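Local coordinates for abietadiene synthase, chloroplastic (Abies grandis, PDB 3S9V), which belongs to the terpene synthase family and folds into a mainly alpha-helical chain with an N-terminal domain and a metal-binding domain, at residues A[248-251]-A[252-255]; A[586-589]-A[590-593]. All coordinates share one frame; numbering follows the deposited sequence.

Contact 1 of 2, residues A[248-251]-A[252-255]; sequences LDFL and NFVL
Two consecutive turns of the amphipathic helix 245-258, in the terpene synthase N-terminal region, meet here through Phe-250 and Val-254 on one side and Asp-249 and Asn-252 on another. The phenyl-methyl pair illustrates i to i+4 packing. Methyl CG2 of Val-254 sits over one face of the Phe-250 ring, 3.9 Å from the ring centroid and 22° off the normal, a CH-pi contact displaced toward the rim; its nearest ring atom is CZ of Phe-250, at 3.6 Å. Phe-250 has CG trans to its own nitrogen (chi1 174°), which lays the ring beside its carbonyl and along the helix toward the following turn, where the Val-254 methyl arrives. CD2 of Phe-250 also comes within 4.3 Å of CD1 of Phe-253, at an oblique angle, and the carbonyl oxygen of Phe-250 lies near the plane of the Phe-253 ring, at its edge. Beyond the two turns, Phe-250 rests on Thr-235 of helix 232-242 and Phe-253 meets Tyr-49 edge-to-face, while Leu-251 and Leu-255 turn to Ile-65 and Phe-76.

The polar side is joined by water. One molecule donates to OD1 of Asp-249 at 2.9 Å and accepts from ND2 of Asn-252 at 3.2 Å, linking two side chains three residues apart. With chi1 at -73°, the Asn-252 amide folds back beside its own nitrogen, toward the preceding turn. Beneath both sides run four backbone bonds; that from N of Asn-252 to O of Leu-248 is 2.9 Å long and nearly straight. Apolar residues packed inward and a hydrated polar side are the signature of an amphipathic alpha-helix in an all-helical fold.

Contact 2 of 2, residues A[586-589]-A[590-593]; sequences IAKE and GRER
Arg-593 and Glu-589 meet on the more closely packed side of this helical turn, where CG of Arg-593 lies 3.1 Å from the carbonyl oxygen of Glu-589. That oxygen also accepts the backbone N-H of Arg-593. Gly-590 is buried, and its N bonds to O of Ile-586 at 2.8 Å, although the bond is bent to 141°. Ile-586 leans on Val-526 of helix 521-541, and the carboxylate of Glu-589 forms a salt bridge through OE1 with Lys-522 of that helix. The turn belongs to the C-terminal end of helix 570-594, in the metal-binding region of the terpene synthase fold; Ile-586 and Glu-589 join it to the helical bundle, whereas Lys-588 and Glu-592 lie exposed on the looser side. There the two run side by side in the same direction, meeting through CG of Lys-588 and OE1 of Glu-592 at 3.5 Å. Their charged ends stay apart, with NZ of Lys-588 5.1 Å from OE1 of Glu-592, so any attraction is probably weak. The bend of Arg-591 at chi3 (60°) turns its guanidinium back over the preceding turn, bringing NH1 to 3.8 Å from CA of Lys-588; NH2 has a long, weak ion pair with Asp-597.

How the contacts relate
Both contacts exemplify one principle, the side-chain pairing of successive turns within a single alpha-helix, but they apply it at distant places in the chain. Their centres are about 64 Å apart and their nearest atoms about 48 Å, so they do not touch. Contact 1 comes first in sequence and belongs to the N-terminal domain of the terpene synthase family; contact 2 follows in the metal-binding domain. Each is also far from the middle of the molecule, its centre about 34 Å (contact 1) or 38 Å (contact 2) from that of the chain. Both are partly buried, and each turns one side to a neighbouring helix of its own domain.

Contact 1 of 2, residues A[248-251]-A[252-255]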
# COMPACT_ATOMS: atom_id res chain seq x y z
N LEU A 248 -37.41 1.29 6.47
CA LEU A 248 -37.59 2.54 7.19
C LEU A 248 -36.56 2.68 8.32
O LEU A 248 -36.05 3.77 8.55
CB LEU A 248 -39.01 2.62 7.77
CG LEU A 248 -39.56 4.03 7.92
CD1 LEU A 248 -39.68 4.68 6.54
CD2 LEU A 248 -40.92 3.99 8.61
N ASP A 249 -36.26 1.58 9.01
CA ASP A 249 -35.27 1.63 10.08
C ASP A 249 -33.91 2.06 9.53
O ASP A 249 -33.18 2.80 10.19
CB ASP A 249 -35.13 0.26 10.76
CG ASP A 249 -36.42 -0.21 11.40
OD1 ASP A 249 -37.21 0.64 11.86
OD2 ASP A 249 -36.65 -1.44 11.46
N PHE A 250 -33.57 1.60 8.33
CA PHE A 250 -32.29 1.96 7.72
C PHE A 250 -32.26 3.44 7.35
O PHE A 250 -31.23 4.10 7.52
CB PHE A 250 -32.00 1.13 6.46
CG PHE A 250 -30.76 1.58 5.73
CD1 PHE A 250 -30.85 2.31 4.55
CD2 PHE A 250 -29.49 1.30 6.24
CE1 PHE A 250 -29.70 2.77 3.89
CE2 PHE A 250 -28.34 1.76 5.60
CZ PHE A 250 -28.45 2.49 4.42
N LEU A 251 -33.37 3.96 6.86
CA LEU A 251 -33.42 5.37 6.50
C LEU A 251 -33.35 6.23 7.76
O LEU A 251 -32.64 7.23 7.79
CB LEU A 251 -34.68 5.68 5.68
CG LEU A 251 -34.74 4.94 4.34
CD1 LEU A 251 -36.02 5.28 3.61
CD2 LEU A 251 -33.53 5.30 3.49
N ASN A 252 -34.07 5.83 8.81
CA ASN A 252 -34.02 6.57 10.07
C ASN A 252 -32.58 6.58 10.58
O ASN A 252 -32.08 7.60 11.06
CB ASN A 252 -34.92 5.92 11.13
CG ASN A 252 -36.40 6.14 10.86
OD1 ASN A 252 -36.81 7.21 10.42
ND2 ASN A 252 -37.21 5.11 11.14
N PHE A 253 -31.92 5.42 10.47
CA PHE A 253 -30.54 5.26 10.90
C PHE A 253 -29.60 6.18 10.13
O PHE A 253 -28.69 6.78 10.71
CB PHE A 253 -30.12 3.79 10.75
CG PHE A 253 -28.63 3.56 10.77
CD1 PHE A 253 -27.90 3.54 9.58
CD2 PHE A 253 -27.97 3.35 11.97
CE1 PHE A 253 -26.52 3.30 9.59
CE2 PHE A 253 -26.59 3.11 11.99
CZ PHE A 253 -25.87 3.09 10.80
N VAL A 254 -29.81 6.31 8.83
CA VAL A 254 -28.98 7.19 8.03
C VAL A 254 -29.25 8.64 8.42
O VAL A 254 -28.33 9.44 8.57
CB VAL A 254 -29.25 7.02 6.52
CG1 VAL A 254 -28.56 8.13 5.74
CG2 VAL A 254 -28.75 5.66 6.06
N LEU A 255 -30.53 8.98 8.59
CA LEU A 255 -30.91 10.34 8.96
C LEU A 255 -30.50 10.69 10.39
O LEU A 255 -30.43 11.87 10.75
CB LEU A 255 -32.42 10.54 8.79
CG LEU A 255 -32.83 10.68 7.32
CD1 LEU A 255 -34.34 10.65 7.20
CD2 LEU A 255 -32.26 11.98 6.77
O HOH W 1 -35.77 2.92 12.92

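Contact 2 of 2, residues A[586-589]-A[590-593]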
# COMPACT_ATOMS: atom_id res chain seq x y z
N ILE A 586 32.64 2.14 19.04
CA ILE A 586 31.33 1.50 19.04
C ILE A 586 31.17 0.62 20.27
O ILE A 586 30.08 0.49 20.82
CB ILE A 586 31.14 0.66 17.74
CG1 ILE A 586 30.88 1.60 16.57
CG2 ILE A 586 30.01 -0.36 17.90
CD1 ILE A 586 30.82 0.91 15.23
N ALA A 587 32.26 0.02 20.73
CA ALA A 587 32.22 -0.84 21.91
C ALA A 587 31.92 -0.02 23.16
O ALA A 587 31.12 -0.42 24.01
CB ALA A 587 33.55 -1.58 22.07
N LYS A 588 32.57 1.13 23.27
CA LYS A 588 32.41 2.03 24.40
C LYS A 588 30.97 2.55 24.48
O LYS A 588 30.31 2.44 25.52
CB LYS A 588 33.39 3.20 24.26
CG LYS A 588 33.29 4.28 25.32
CD LYS A 588 34.28 5.39 25.02
CE LYS A 588 34.14 6.55 25.99
NZ LYS A 588 35.05 7.68 25.61
N GLU A 589 30.48 3.11 23.38
CA GLU A 589 29.12 3.62 23.34
C GLU A 589 28.12 2.48 23.54
O GLU A 589 27.07 2.66 24.15
CB GLU A 589 28.84 4.32 22.02
CG GLU A 589 29.60 5.61 21.83
CD GLU A 589 29.14 6.37 20.61
OE1 GLU A 589 29.30 5.86 19.48
OE2 GLU A 589 28.59 7.49 20.77
N GLY A 590 28.47 1.31 23.02
CA GLY A 590 27.61 0.15 23.16
C GLY A 590 27.55 -0.32 24.60
O GLY A 590 26.49 -0.74 25.09
N ARG A 591 28.68 -0.26 25.29
CA ARG A 591 28.72 -0.67 26.69
C ARG A 591 27.84 0.24 27.55
O ARG A 591 27.19 -0.20 28.50
CB ARG A 591 30.16 -0.65 27.22
CG ARG A 591 30.25 -0.95 28.70
CD ARG A 591 31.70 -1.08 29.18
NE ARG A 591 32.51 0.12 28.98
CZ ARG A 591 33.29 0.34 27.93
NH1 ARG A 591 33.99 1.46 27.85
NH2 ARG A 591 33.39 -0.57 26.97
N GLU A 592 27.81 1.52 27.20
CA GLU A 592 27.02 2.49 27.94
C GLU A 592 25.52 2.36 27.69
O GLU A 592 24.71 2.64 28.58
CB GLU A 592 27.50 3.90 27.61
CG GLU A 592 28.97 4.10 27.94
CD GLU A 592 29.56 5.35 27.33
OE1 GLU A 592 30.80 5.52 27.41
OE2 GLU A 592 28.79 6.16 26.77
N ARG A 593 25.14 1.94 26.49
CA ARG A 593 23.73 1.80 26.14
C ARG A 593 23.19 0.41 26.48
O ARG A 593 21.98 0.19 26.46
CB ARG A 593 23.52 2.10 24.65
CG ARG A 593 24.05 3.47 24.24
CD ARG A 593 23.85 3.77 22.76
NE ARG A 593 22.44 3.86 22.40
CZ ARG A 593 21.93 4.80 21.60
NH1 ARG A 593 20.64 4.82 21.32
NH2 ARG A 593 22.72 5.74 21.09